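Local coordinates for phosphate-binding protein PstS (Borrelia burgdorferi, PDB 4N13) that binds inorganic phosphate with micromolar affinity and serves as the solute-binding lipoprotein of the PstSACB ABC transporter that imports it, at residues K12-G17 against Y61-S66; D27-R32 against Q252-E257; A85-I90 against Q258-I263; I143-L148 against I222-I227. All coordinates share one frame; numbering follows the deposited sequence.

Contact 1: K12-G17 against Y61-S66; sequences KIVSIG and YKIAIS
Lys62 reaches back along strand 12-17 and sets its ammonium on the carbonyl of Ile13, NZ to O 2.8 Å, approaching close to the axis of that C=O. The extended chain beyond CG brings CD, CE and then NZ progressively closer to that oxygen, and NZ has a second partner in the carboxylate of Asp236. Further along, the backbone takes over. Lys62 N, in the loop leading into the second strand, donates to Ser15 O; Gly17 N then donates to Ile63 O at 3.2 Å, and Ile65 N to Gly17 O at 2.8 Å. These last two bonds follow the pattern of parallel strands, here paired through Ile16 with Ile63 and Gly17 with Ala64. Gly17 is thus held at both its N-H and its carbonyl, and Tyr61 lays its ring over it, with Gly17 CA 3.6 Å from the ring centroid and almost on the normal, a CH-pi contact. Ser15 OG comes to the edge of the same ring, in its plane, 3.5 Å from CD1. On the sheet face carrying Ile16 and Ile63 the two side chains lie alongside each other, their CD1 atoms 3.9 Å apart, with Val14 CG1 against Ile63 CD1. With an aromatic face directly on its CA and both backbone polar groups bonded, Gly17 probably fixes the strand end that leads to the likely phosphate-binding residues Ser19, Thr20 and Thr21.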
loop_
_atom_site.group_PDB
_atom_site.type_symbol
_atom_site.label_atom_id
_atom_site.label_comp_id
_atom_site.label_asym_id
_atom_site.label_seq_id
_atom_site.Cartn_x
_atom_site.Cartn_y
_atom_site.Cartn_z
ATOM N N LYS A 12 10.740 -27.289 -15.080
ATOM C CA LYS A 12 10.991 -25.882 -15.345
ATOM C C LYS A 12 11.248 -25.144 -14.037
ATOM O O LYS A 12 10.779 -25.568 -12.982
ATOM C CB LYS A 12 9.804 -25.260 -16.055
ATOM C CG LYS A 12 9.396 -25.994 -17.317
ATOM C CD LYS A 12 10.403 -25.796 -18.432
ATOM C CE LYS A 12 10.074 -26.715 -19.600
ATOM N NZ LYS A 12 10.691 -26.281 -20.877
ATOM N N ILE A 13 11.998 -24.050 -14.103
ATOM C CA ILE A 13 12.319 -23.274 -12.916
ATOM C C ILE A 13 11.928 -21.819 -13.119
ATOM O O ILE A 13 12.288 -21.205 -14.116
ATOM C CB ILE A 13 13.818 -23.379 -12.583
ATOM C CG1 ILE A 13 14.173 -24.844 -12.269
ATOM C CG2 ILE A 13 14.171 -22.476 -11.412
ATOM C CD1 ILE A 13 15.635 -25.103 -12.034
ATOM N N VAL A 14 11.177 -21.276 -12.168
ATOM C CA VAL A 14 10.792 -19.884 -12.186
ATOM C C VAL A 14 11.221 -19.253 -10.866
ATOM O O VAL A 14 10.564 -19.430 -9.825
ATOM C CB VAL A 14 9.276 -19.715 -12.411
ATOM C CG1 VAL A 14 8.867 -18.232 -12.322
ATOM C CG2 VAL A 14 8.875 -20.327 -13.742
ATOM N N SER A 15 12.328 -18.519 -10.913
ATOM C CA SER A 15 12.853 -17.836 -9.735
ATOM C C SER A 15 12.257 -16.422 -9.676
ATOM O O SER A 15 12.371 -15.663 -10.640
ATOM C CB SER A 15 14.380 -17.783 -9.786
ATOM O OG SER A 15 14.890 -17.291 -8.567
ATOM N N ILE A 16 11.623 -16.089 -8.550
ATOM C CA ILE A 16 10.952 -14.812 -8.367
ATOM C C ILE A 16 11.622 -14.072 -7.206
ATOM O O ILE A 16 12.047 -14.680 -6.231
ATOM C CB ILE A 16 9.469 -15.038 -8.070
ATOM C CG1 ILE A 16 8.856 -15.986 -9.101
ATOM C CG2 ILE A 16 8.708 -13.720 -7.986
ATOM C CD1 ILE A 16 7.376 -16.239 -8.915
ATOM N N GLY A 17 11.718 -12.757 -7.325
ATOM C CA GLY A 17 12.259 -11.932 -6.258
ATOM C C GLY A 17 11.428 -10.683 -6.094
ATOM O O GLY A 17 10.629 -10.354 -6.956
ATOM N N TYR A 61 16.280 -13.451 -11.643
ATOM C CA TYR A 61 14.863 -13.772 -11.502
ATOM C C TYR A 61 14.203 -13.701 -12.876
ATOM O O TYR A 61 14.626 -12.902 -13.726
ATOM C CB TYR A 61 14.181 -12.760 -10.578
ATOM C CG TYR A 61 14.811 -12.688 -9.206
ATOM C CD1 TYR A 61 15.006 -13.834 -8.455
ATOM C CD2 TYR A 61 15.237 -11.487 -8.678
ATOM C CE1 TYR A 61 15.583 -13.785 -7.210
ATOM C CE2 TYR A 61 15.831 -11.426 -7.413
ATOM C CZ TYR A 61 16.012 -12.597 -6.697
ATOM O OH TYR A 61 16.596 -12.583 -5.448
ATOM N N LYS A 62 13.154 -14.502 -13.084
ATOM C CA LYS A 62 12.291 -14.380 -14.259
ATOM C C LYS A 62 11.075 -13.484 -14.012
ATOM O O LYS A 62 10.432 -13.032 -14.955
ATOM C CB LYS A 62 11.821 -15.756 -14.714
ATOM C CG LYS A 62 12.904 -16.572 -15.372
ATOM C CD LYS A 62 12.347 -17.894 -15.876
ATOM C CE LYS A 62 13.435 -18.813 -16.391
ATOM N NZ LYS A 62 12.896 -20.167 -16.640
ATOM N N ILE A 63 10.745 -13.250 -12.742
ATOM C CA ILE A 63 9.642 -12.376 -12.365
ATOM C C ILE A 63 10.129 -11.575 -11.172
ATOM O O ILE A 63 10.760 -12.137 -10.275
ATOM C CB ILE A 63 8.372 -13.164 -11.931
ATOM C CG1 ILE A 63 7.900 -14.112 -13.044
ATOM C CG2 ILE A 63 7.271 -12.218 -11.485
ATOM C CD1 ILE A 63 6.803 -15.070 -12.611
ATOM N N ALA A 64 9.791 -10.289 -11.125
ATOM C CA ALA A 64 9.975 -9.475 -9.923
ATOM C C ALA A 64 8.616 -9.028 -9.415
ATOM O O ALA A 64 7.711 -8.755 -10.202
ATOM C CB ALA A 64 10.839 -8.259 -10.211
ATOM N N ILE A 65 8.484 -8.953 -8.099
ATOM C CA ILE A 65 7.270 -8.445 -7.480
ATOM C C ILE A 65 7.610 -7.118 -6.811
ATOM O O ILE A 65 8.503 -7.069 -5.965
ATOM C CB ILE A 65 6.707 -9.404 -6.430
ATOM C CG1 ILE A 65 6.502 -10.788 -7.031
ATOM C CG2 ILE A 65 5.424 -8.827 -5.869
ATOM C CD1 ILE A 65 5.456 -10.833 -8.136
ATOM N N SER A 66 6.915 -6.040 -7.202
ATOM C CA SER A 66 7.237 -4.713 -6.696
ATOM C C SER A 66 6.039 -4.043 -6.049
ATOM O O SER A 66 4.910 -4.200 -6.498
ATOM C CB SER A 66 7.743 -3.833 -7.841
ATOM O OG SER A 66 8.076 -2.540 -7.374
#

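Contact 2: D27-R32 against Q252-E257; sequences DEMILR and QDIVEE
Ile254 points toward helix 27-32 and fits between Glu28, Met29 and Arg32: CG2 faces Glu28, while the CG1-CD1 branch runs among all three. CG2 lies against the carboxylate end of Glu28, 3.8 Å from its CD. CD1 sits between Arg32 CD and Met29 CG, while CG1 lies 3.7 Å from Arg32 NH1. Ile254 and Arg32 meet tip to tip, whereas Glu28 passes over the isoleucine at a slant. Glu28 leaves its helix with CG anti to the backbone N (chi1 -178°), and the extended chain beyond CG takes the carboxylate out toward the second helix. There a weak, long salt bridge joins OE2 to Arg32 NH1 at 3.5 Å, one turn along the same helix. Arg32 bends at chi3 (69°), and its guanidinium comes nearly coplanar with the carboxylate of Glu257, but NH1 and OE1 stay 4.0 Å apart, beyond a salt bridge. Glu257 crosses Glu28 at about a right angle, and a water donates to both acids, 2.7 Å from Glu28 OE2 and 2.8 Å from Glu257 OE1; it probably eases the repulsion between the two carboxylates. On the buried side, Met29 extends its chain until CE touches Val255 CG2 at 3.8 Å. The short helix segments run roughly antiparallel, 145° between directions and 10.0 Å apart. Helix 237-246 packs under this apolar side, where Phe242, Phe245 and Met246 touch Met29, and strand 40-45 meets helix 23-36 through Ile30.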
loop_
_atom_site.group_PDB
_atom_site.type_symbol
_atom_site.label_atom_id
_atom_site.label_comp_id
_atom_site.label_asym_id
_atom_site.label_seq_id
_atom_site.Cartn_x
_atom_site.Cartn_y
_atom_site.Cartn_z
ATOM N N ASP A 27 4.505 -17.295 -1.163
ATOM C CA ASP A 27 4.802 -18.649 -0.699
ATOM C C ASP A 27 3.579 -19.542 -0.779
ATOM O O ASP A 27 3.670 -20.693 -1.231
ATOM C CB ASP A 27 5.348 -18.644 0.728
ATOM C CG ASP A 27 6.752 -18.043 0.826
ATOM O OD1 ASP A 27 7.387 -17.831 -0.229
ATOM O OD2 ASP A 27 7.216 -17.770 1.951
ATOM N N GLU A 28 2.430 -19.018 -0.356
ATOM C CA GLU A 28 1.218 -19.824 -0.460
ATOM C C GLU A 28 0.835 -20.054 -1.921
ATOM O O GLU A 28 0.367 -21.133 -2.294
ATOM C CB GLU A 28 0.066 -19.196 0.315
ATOM C CG GLU A 28 -1.192 -20.047 0.254
ATOM C CD GLU A 28 -2.300 -19.594 1.158
ATOM O OE1 GLU A 28 -2.071 -18.704 2.004
ATOM O OE2 GLU A 28 -3.406 -20.149 1.013
ATOM N N MET A 29 0.999 -19.031 -2.755
ATOM C CA MET A 29 0.726 -19.191 -4.173
ATOM C C MET A 29 1.594 -20.281 -4.782
ATOM O O MET A 29 1.113 -21.072 -5.595
ATOM C CB MET A 29 0.925 -17.898 -4.938
ATOM C CG MET A 29 -0.102 -16.832 -4.727
ATOM S SD MET A 29 0.341 -15.313 -5.557
ATOM C CE MET A 29 -1.185 -14.404 -5.408
ATOM N N ILE A 30 2.872 -20.315 -4.409
ATOM C CA ILE A 30 3.773 -21.352 -4.896
ATOM C C ILE A 30 3.275 -22.732 -4.500
ATOM O O ILE A 30 3.207 -23.655 -5.319
ATOM C CB ILE A 30 5.204 -21.102 -4.370
ATOM C CG1 ILE A 30 5.817 -19.905 -5.103
ATOM C CG2 ILE A 30 6.087 -22.352 -4.532
ATOM C CD1 ILE A 30 7.070 -19.348 -4.479
ATOM N N LEU A 31 2.918 -22.893 -3.238
ATOM C CA LEU A 31 2.534 -24.221 -2.785
ATOM C C LEU A 31 1.182 -24.644 -3.345
ATOM O O LEU A 31 0.988 -25.810 -3.677
ATOM C CB LEU A 31 2.576 -24.305 -1.261
ATOM C CG LEU A 31 4.023 -24.350 -0.723
ATOM C CD1 LEU A 31 4.097 -24.028 0.747
ATOM C CD2 LEU A 31 4.678 -25.693 -0.998
ATOM N N ARG A 32 0.267 -23.702 -3.518
ATOM C CA ARG A 32 -1.016 -24.057 -4.108
ATOM C C ARG A 32 -0.926 -24.279 -5.608
ATOM O O ARG A 32 -1.594 -25.176 -6.137
ATOM C CB ARG A 32 -2.059 -23.034 -3.709
ATOM C CG ARG A 32 -2.296 -23.159 -2.202
ATOM C CD ARG A 32 -3.438 -22.363 -1.692
ATOM N NE ARG A 32 -4.703 -22.888 -2.160
ATOM C CZ ARG A 32 -5.859 -22.307 -1.900
ATOM N NH1 ARG A 32 -5.879 -21.186 -1.190
ATOM N NH2 ARG A 32 -6.979 -22.836 -2.351
ATOM N N GLN A 252 -6.245 -14.727 -6.077
ATOM C CA GLN A 252 -6.771 -13.519 -5.473
ATOM C C GLN A 252 -7.395 -13.812 -4.115
ATOM O O GLN A 252 -7.359 -12.973 -3.215
ATOM C CB GLN A 252 -7.727 -12.836 -6.445
ATOM C CG GLN A 252 -6.967 -12.368 -7.655
ATOM C CD GLN A 252 -5.977 -11.275 -7.263
ATOM O OE1 GLN A 252 -6.363 -10.278 -6.653
ATOM N NE2 GLN A 252 -4.704 -11.462 -7.593
ATOM N N ASP A 253 -7.945 -15.011 -3.943
ATOM C CA ASP A 253 -8.411 -15.407 -2.610
ATOM C C ASP A 253 -7.233 -15.448 -1.633
ATOM O O ASP A 253 -7.373 -15.045 -0.483
ATOM C CB ASP A 253 -9.090 -16.770 -2.636
ATOM C CG ASP A 253 -10.467 -16.749 -3.308
ATOM O OD1 ASP A 253 -11.022 -15.659 -3.531
ATOM O OD2 ASP A 253 -11.004 -17.841 -3.605
ATOM N N ILE A 254 -6.080 -15.952 -2.088
ATOM C CA ILE A 254 -4.896 -15.973 -1.238
ATOM C C ILE A 254 -4.508 -14.552 -0.824
ATOM O O ILE A 254 -4.215 -14.301 0.339
ATOM C CB ILE A 254 -3.734 -16.663 -1.947
ATOM C CG1 ILE A 254 -4.061 -18.138 -2.187
ATOM C CG2 ILE A 254 -2.448 -16.514 -1.138
ATOM C CD1 ILE A 254 -3.161 -18.822 -3.195
ATOM N N VAL A 255 -4.499 -13.627 -1.785
ATOM C CA VAL A 255 -4.181 -12.223 -1.502
ATOM C C VAL A 255 -5.071 -11.694 -0.378
ATOM O O VAL A 255 -4.603 -11.077 0.575
ATOM C CB VAL A 255 -4.393 -11.363 -2.773
ATOM C CG1 VAL A 255 -4.362 -9.886 -2.483
ATOM C CG2 VAL A 255 -3.324 -11.695 -3.823
ATOM N N GLU A 256 -6.369 -11.941 -0.483
ATOM C CA GLU A 256 -7.301 -11.389 0.503
ATOM C C GLU A 256 -7.266 -12.126 1.837
ATOM O O GLU A 256 -7.418 -11.499 2.888
ATOM C CB GLU A 256 -8.709 -11.309 -0.097
ATOM C CG GLU A 256 -8.691 -10.378 -1.310
ATOM C CD GLU A 256 -10.025 -9.788 -1.662
ATOM O OE1 GLU A 256 -11.062 -10.365 -1.270
ATOM O OE2 GLU A 256 -10.046 -8.741 -2.356
ATOM N N GLU A 257 -7.026 -13.428 1.810
ATOM C CA GLU A 257 -6.876 -14.187 3.051
ATOM C C GLU A 257 -5.670 -13.717 3.851
ATOM O O GLU A 257 -5.599 -13.926 5.054
ATOM C CB GLU A 257 -6.720 -15.677 2.734
ATOM C CG GLU A 257 -7.996 -16.302 2.227
ATOM C CD GLU A 257 -7.805 -17.561 1.371
ATOM O OE1 GLU A 257 -6.724 -18.195 1.379
ATOM O OE2 GLU A 257 -8.776 -17.929 0.669
HETATM O O HOH W 1 -4.876 -19.371 3.080
#

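Contact 3: A85-I90 against Q258-I263; sequences AYDALI and QGFLGI
Leu261 O is gripped by the backbone of strand 85-90: Tyr86 N donates to it at 2.9 Å, and the CA of Ala85 makes a CA-H...O contact with it at 3.3 Å. The return bond runs from Leu261 N to Tyr86 O, 3.1 Å long and nearly straight at 169°. Together they make Tyr86 and Leu261 a hydrogen-bonded antiparallel pair, a single bridge between the strand and the irregular C-terminal tail. Side chains then close round it. Tyr86 CB meets Leu261 CB, and the tyrosine ring has Gly262 O at its edge, in plane, 3.9 Å from CD2. Ile263 crosses the tyrosine at about a right angle and brings CG2 to within 3.8 Å of CE2; its CG1 takes the crowded position between backbone N and carbonyl carbon (chi1 64°), leaving CG2 as the branch that touches. On the other flank Phe260, close to the probable phosphate ligand Thr21, has CD1 3.6 Å from Tyr86 O and CE1 3.8 Å from Asp87 CB. Helix 249-257 ends in a Schellman motif whose C-prime residue is Gly259, with positive phi. Gln252 and Glu256 of that helix hold the amides of Ile263 and Gly262. Strand 80-93 continues past this bridge beside strand 223-230, while helix 212-216 touches Tyr86, Leu261 and Ile263, and helix 138-151 lies against Asp87 and Leu89.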
loop_
_atom_site.group_PDB
_atom_site.type_symbol
_atom_site.label_atom_id
_atom_site.label_comp_id
_atom_site.label_asym_id
_atom_site.label_seq_id
_atom_site.Cartn_x
_atom_site.Cartn_y
_atom_site.Cartn_z
ATOM N N ALA A 85 -2.449 -6.990 -6.662
ATOM C CA ALA A 85 -2.916 -6.741 -5.305
ATOM C C ALA A 85 -2.737 -5.286 -4.966
ATOM O O ALA A 85 -1.971 -4.592 -5.634
ATOM C CB ALA A 85 -2.186 -7.628 -4.290
ATOM N N TYR A 86 -3.411 -4.846 -3.899
ATOM C CA TYR A 86 -3.291 -3.475 -3.411
ATOM C C TYR A 86 -3.063 -3.464 -1.915
ATOM O O TYR A 86 -3.654 -4.273 -1.185
ATOM C CB TYR A 86 -4.546 -2.659 -3.698
ATOM C CG TYR A 86 -4.885 -2.592 -5.150
ATOM C CD1 TYR A 86 -4.294 -1.658 -5.978
ATOM C CD2 TYR A 86 -5.806 -3.466 -5.702
ATOM C CE1 TYR A 86 -4.617 -1.601 -7.333
ATOM C CE2 TYR A 86 -6.126 -3.419 -7.029
ATOM C CZ TYR A 86 -5.547 -2.485 -7.841
ATOM O OH TYR A 86 -5.895 -2.474 -9.179
ATOM N N ASP A 87 -2.202 -2.551 -1.486
ATOM C CA ASP A 87 -1.918 -2.281 -0.087
ATOM C C ASP A 87 -2.373 -0.860 0.174
ATOM O O ASP A 87 -1.631 0.112 -0.039
ATOM C CB ASP A 87 -0.415 -2.453 0.146
ATOM C CG ASP A 87 0.022 -1.984 1.493
ATOM O OD1 ASP A 87 -0.828 -1.958 2.395
ATOM O OD2 ASP A 87 1.224 -1.659 1.646
ATOM N N ALA A 88 -3.614 -0.740 0.616
ATOM C CA ALA A 88 -4.263 0.554 0.800
ATOM C C ALA A 88 -4.232 1.030 2.238
ATOM O O ALA A 88 -4.291 0.227 3.171
ATOM C CB ALA A 88 -5.712 0.491 0.311
ATOM N N LEU A 89 -4.177 2.343 2.406
ATOM C CA LEU A 89 -4.254 2.964 3.734
ATOM C C LEU A 89 -5.398 3.948 3.757
ATOM O O LEU A 89 -5.745 4.547 2.725
ATOM C CB LEU A 89 -2.954 3.674 4.102
ATOM C CG LEU A 89 -1.773 2.713 4.185
ATOM C CD1 LEU A 89 -1.020 2.659 2.846
ATOM C CD2 LEU A 89 -0.900 3.083 5.350
ATOM N N ILE A 90 -5.955 4.127 4.948
ATOM C CA ILE A 90 -7.095 4.998 5.154
ATOM C C ILE A 90 -6.809 5.907 6.341
ATOM O O ILE A 90 -5.979 5.599 7.202
ATOM C CB ILE A 90 -8.379 4.169 5.389
ATOM C CG1 ILE A 90 -8.332 3.425 6.722
ATOM C CG2 ILE A 90 -8.551 3.192 4.236
ATOM C CD1 ILE A 90 -9.558 2.554 7.009
ATOM N N GLN A 258 -4.734 -13.058 3.191
ATOM C CA GLN A 258 -3.541 -12.557 3.854
ATOM C C GLN A 258 -3.560 -11.065 4.052
ATOM O O GLN A 258 -2.534 -10.458 4.348
ATOM C CB GLN A 258 -2.316 -13.019 3.097
ATOM C CG GLN A 258 -2.231 -14.505 3.245
ATOM C CD GLN A 258 -0.869 -15.047 3.128
ATOM O OE1 GLN A 258 0.078 -14.465 3.633
ATOM N NE2 GLN A 258 -0.734 -16.169 2.439
ATOM N N GLY A 259 -4.744 -10.475 3.950
ATOM C CA GLY A 259 -4.933 -9.117 4.412
ATOM C C GLY A 259 -4.784 -8.017 3.393
ATOM O O GLY A 259 -4.887 -6.847 3.750
ATOM N N PHE A 260 -4.534 -8.374 2.139
ATOM C CA PHE A 260 -4.394 -7.381 1.079
ATOM C C PHE A 260 -5.699 -7.351 0.303
ATOM O O PHE A 260 -6.613 -8.122 0.568
ATOM C CB PHE A 260 -3.245 -7.737 0.122
ATOM C CG PHE A 260 -1.866 -7.465 0.653
ATOM C CD1 PHE A 260 -1.085 -6.474 0.090
ATOM C CD2 PHE A 260 -1.325 -8.243 1.668
ATOM C CE1 PHE A 260 0.188 -6.233 0.546
ATOM C CE2 PHE A 260 -0.052 -7.993 2.138
ATOM C CZ PHE A 260 0.704 -6.984 1.572
ATOM N N LEU A 261 -5.792 -6.450 -0.656
ATOM C CA LEU A 261 -6.983 -6.305 -1.478
ATOM C C LEU A 261 -6.700 -6.845 -2.862
ATOM O O LEU A 261 -5.645 -6.570 -3.415
ATOM C CB LEU A 261 -7.307 -4.825 -1.614
ATOM C CG LEU A 261 -8.614 -4.540 -2.313
ATOM C CD1 LEU A 261 -9.781 -4.955 -1.434
ATOM C CD2 LEU A 261 -8.680 -3.057 -2.635
ATOM N N GLY A 262 -7.620 -7.624 -3.416
ATOM C CA GLY A 262 -7.440 -8.232 -4.721
ATOM C C GLY A 262 -7.933 -7.386 -5.887
ATOM O O GLY A 262 -8.524 -6.322 -5.722
ATOM N N ILE A 263 -7.624 -7.857 -7.089
ATOM C CA ILE A 263 -8.069 -7.239 -8.321
ATOM C C ILE A 263 -9.332 -7.939 -8.823
ATOM O O ILE A 263 -9.734 -8.965 -8.303
ATOM C CB ILE A 263 -6.986 -7.359 -9.417
ATOM C CG1 ILE A 263 -6.731 -8.829 -9.789
ATOM C CG2 ILE A 263 -5.707 -6.640 -8.991
ATOM C CD1 ILE A 263 -5.893 -8.996 -11.041
#

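Contact 4: I143-L148 against I222-I227; sequences IKDLLL and IKRNLI
Arg224 stretches from its strand toward Asp145 on helix 143-148, and the route can be followed atom by atom. Its CB leads to CG, placed anti to the carbonyl carbon, where Leu146 CD1 comes to 4.3 Å. From CG to NE the chain is extended; NE itself is bound to the hydroxyl of Ser142. Beyond CZ, NH1 stays near Asp145 CB and OD2, while NH2 donates to Asp145 OD2 at 2.8 Å in a nearly straight bond (171°) that is also a salt bridge. The oxygen lies in the guanidinium plane; NH2 meets it on the anti side, tilted out of the carboxylate plane, with the two planes turned 68° apart, and the bond is single. The same OD2 also has a weak bond with Ser141 OG. Next to this pair, Leu146 rests on the backbone of Lys223, with CD2 3.4 Å from its carbonyl O and CD1 3.7 Å from its N. Ile222 packs on Leu147 and Ile143: its side chain crosses that of Leu147 at about a right angle, CD1 lying 3.9 Å from both CD1 and CD2 of Leu147, and its CG2 meets Ile143 CD1 at 3.8 Å. The helix, whose turn widens to pi-type at 144-148, lies across the beginning of strand 223-230 with 110° between their directions. Helix 104-111 also touches Ile143 and Leu147, and strand 80-93 runs beside the strand, bonded to it at Ile222 and Arg224.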
loop_
_atom_site.group_PDB
_atom_site.type_symbol
_atom_site.label_atom_id
_atom_site.label_comp_id
_atom_site.label_asym_id
_atom_site.label_seq_id
_atom_site.Cartn_x
_atom_site.Cartn_y
_atom_site.Cartn_z
ATOM N N ILE A 143 3.005 6.228 3.336
ATOM C CA ILE A 143 2.408 7.557 3.374
ATOM C C ILE A 143 3.438 8.592 2.925
ATOM O O ILE A 143 3.129 9.522 2.187
ATOM C CB ILE A 143 1.844 7.870 4.774
ATOM C CG1 ILE A 143 0.650 6.943 5.088
ATOM C CG2 ILE A 143 1.479 9.354 4.898
ATOM C CD1 ILE A 143 -0.483 6.955 4.058
ATOM N N LYS A 144 4.687 8.433 3.350
ATOM C CA LYS A 144 5.724 9.357 2.907
ATOM C C LYS A 144 5.867 9.326 1.377
ATOM O O LYS A 144 5.965 10.368 0.723
ATOM C CB LYS A 144 7.060 9.056 3.593
ATOM C CG LYS A 144 8.177 9.965 3.161
ATOM C CD LYS A 144 9.271 10.055 4.216
ATOM C CE LYS A 144 10.549 10.685 3.659
ATOM N NZ LYS A 144 10.298 11.928 2.879
ATOM N N ASP A 145 5.860 8.128 0.806
ATOM C CA ASP A 145 6.078 7.952 -0.618
ATOM C C ASP A 145 4.865 8.362 -1.451
ATOM O O ASP A 145 5.012 8.941 -2.522
ATOM C CB ASP A 145 6.470 6.496 -0.902
ATOM C CG ASP A 145 7.864 6.150 -0.360
ATOM O OD1 ASP A 145 8.634 7.084 -0.008
ATOM O OD2 ASP A 145 8.195 4.944 -0.295
ATOM N N LEU A 146 3.666 8.060 -0.963
ATOM C CA LEU A 146 2.445 8.270 -1.737
ATOM C C LEU A 146 1.938 9.696 -1.638
ATOM O O LEU A 146 1.303 10.190 -2.560
ATOM C CB LEU A 146 1.342 7.327 -1.260
ATOM C CG LEU A 146 1.566 5.854 -1.574
ATOM C CD1 LEU A 146 0.560 5.045 -0.773
ATOM C CD2 LEU A 146 1.451 5.572 -3.073
ATOM N N LEU A 147 2.175 10.340 -0.500
ATOM C CA LEU A 147 1.652 11.671 -0.266
ATOM C C LEU A 147 2.767 12.707 -0.201
ATOM O O LEU A 147 2.848 13.567 -1.067
ATOM C CB LEU A 147 0.762 11.710 0.990
ATOM C CG LEU A 147 -0.648 11.169 0.801
ATOM C CD1 LEU A 147 -1.331 10.856 2.118
ATOM C CD2 LEU A 147 -1.453 12.190 0.016
ATOM N N LEU A 148 3.638 12.637 0.798
ATOM C CA LEU A 148 4.587 13.716 1.014
ATOM C C LEU A 148 5.522 13.908 -0.165
ATOM O O LEU A 148 5.726 15.040 -0.612
ATOM C CB LEU A 148 5.410 13.462 2.277
ATOM C CG LEU A 148 4.634 13.525 3.590
ATOM C CD1 LEU A 148 5.524 13.140 4.775
ATOM C CD2 LEU A 148 4.063 14.912 3.815
ATOM N N ILE A 222 -4.781 6.486 -2.078
ATOM C CA ILE A 222 -3.828 6.157 -1.011
ATOM C C ILE A 222 -3.577 4.649 -0.937
ATOM O O ILE A 222 -4.108 3.948 -0.083
ATOM C CB ILE A 222 -4.283 6.698 0.372
ATOM C CG1 ILE A 222 -4.874 8.104 0.275
ATOM C CG2 ILE A 222 -3.113 6.661 1.346
ATOM C CD1 ILE A 222 -3.933 9.129 -0.237
ATOM N N LYS A 223 -2.805 4.141 -1.881
ATOM C CA LYS A 223 -2.469 2.727 -1.902
ATOM C C LYS A 223 -1.224 2.498 -2.708
ATOM O O LYS A 223 -0.927 3.256 -3.624
ATOM C CB LYS A 223 -3.607 1.866 -2.471
ATOM C CG LYS A 223 -3.795 1.909 -3.992
ATOM C CD LYS A 223 -4.561 3.100 -4.478
ATOM C CE LYS A 223 -4.887 3.004 -5.974
ATOM N NZ LYS A 223 -3.641 3.126 -6.801
ATOM N N ARG A 224 -0.503 1.441 -2.355
ATOM C CA ARG A 224 0.530 0.889 -3.210
ATOM C C ARG A 224 -0.089 -0.182 -4.084
ATOM O O ARG A 224 -0.894 -0.994 -3.631
ATOM C CB ARG A 224 1.642 0.281 -2.373
ATOM C CG ARG A 224 2.393 1.281 -1.510
ATOM C CD ARG A 224 3.768 0.755 -1.281
ATOM N NE ARG A 224 4.624 1.509 -0.370
ATOM C CZ ARG A 224 5.512 2.435 -0.734
ATOM N NH1 ARG A 224 5.613 2.834 -1.996
ATOM N NH2 ARG A 224 6.300 2.977 0.175
ATOM N N ASN A 225 0.299 -0.172 -5.344
ATOM C CA ASN A 225 -0.117 -1.186 -6.303
ATOM C C ASN A 225 0.956 -2.270 -6.353
ATOM O O ASN A 225 2.113 -1.989 -6.683
ATOM C CB ASN A 225 -0.272 -0.549 -7.692
ATOM C CG ASN A 225 -1.474 0.390 -7.808
ATOM O OD1 ASN A 225 -2.184 0.632 -6.860
ATOM N ND2 ASN A 225 -1.701 0.907 -9.014
ATOM N N LEU A 226 0.614 -3.492 -5.969
ATOM C CA LEU A 226 1.571 -4.598 -6.003
ATOM C C LEU A 226 1.546 -5.192 -7.400
ATOM O O LEU A 226 0.486 -5.601 -7.886
ATOM C CB LEU A 226 1.229 -5.648 -4.951
ATOM C CG LEU A 226 1.872 -5.425 -3.571
ATOM C CD1 LEU A 226 3.357 -5.771 -3.596
ATOM C CD2 LEU A 226 1.720 -3.997 -3.106
ATOM N N ILE A 227 2.708 -5.218 -8.038
ATOM C CA ILE A 227 2.801 -5.514 -9.467
ATOM C C ILE A 227 3.748 -6.670 -9.730
ATOM O O ILE A 227 4.766 -6.867 -9.053
ATOM C CB ILE A 227 3.232 -4.276 -10.312
ATOM C CG1 ILE A 227 4.553 -3.689 -9.831
ATOM C CG2 ILE A 227 2.133 -3.235 -10.319
ATOM C CD1 ILE A 227 5.081 -2.606 -10.748
#

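Contact 1 is a buried contact between two parallel strands, while contacts 2, 3 and 4 are partly buried. Contacts 1 and 3 are bonded mainly through the backbone; contacts 2 and 4 are held by side chains. Contact 2 pairs helices through an apolar wedge beneath charged groups and a water. Contact 3 starts where helix 249-257 of contact 2 ends, adding one antiparallel bridge to strand 80-93. That strand neighbours strand 223-230 of contact 4, which also neighbours strand 63-66 of contact 1, so contacts 1, 3 and 4 reach one sheet. Contact 4 alone holds a direct salt bridge across its segments, between helix and strand, near the centre of the chain.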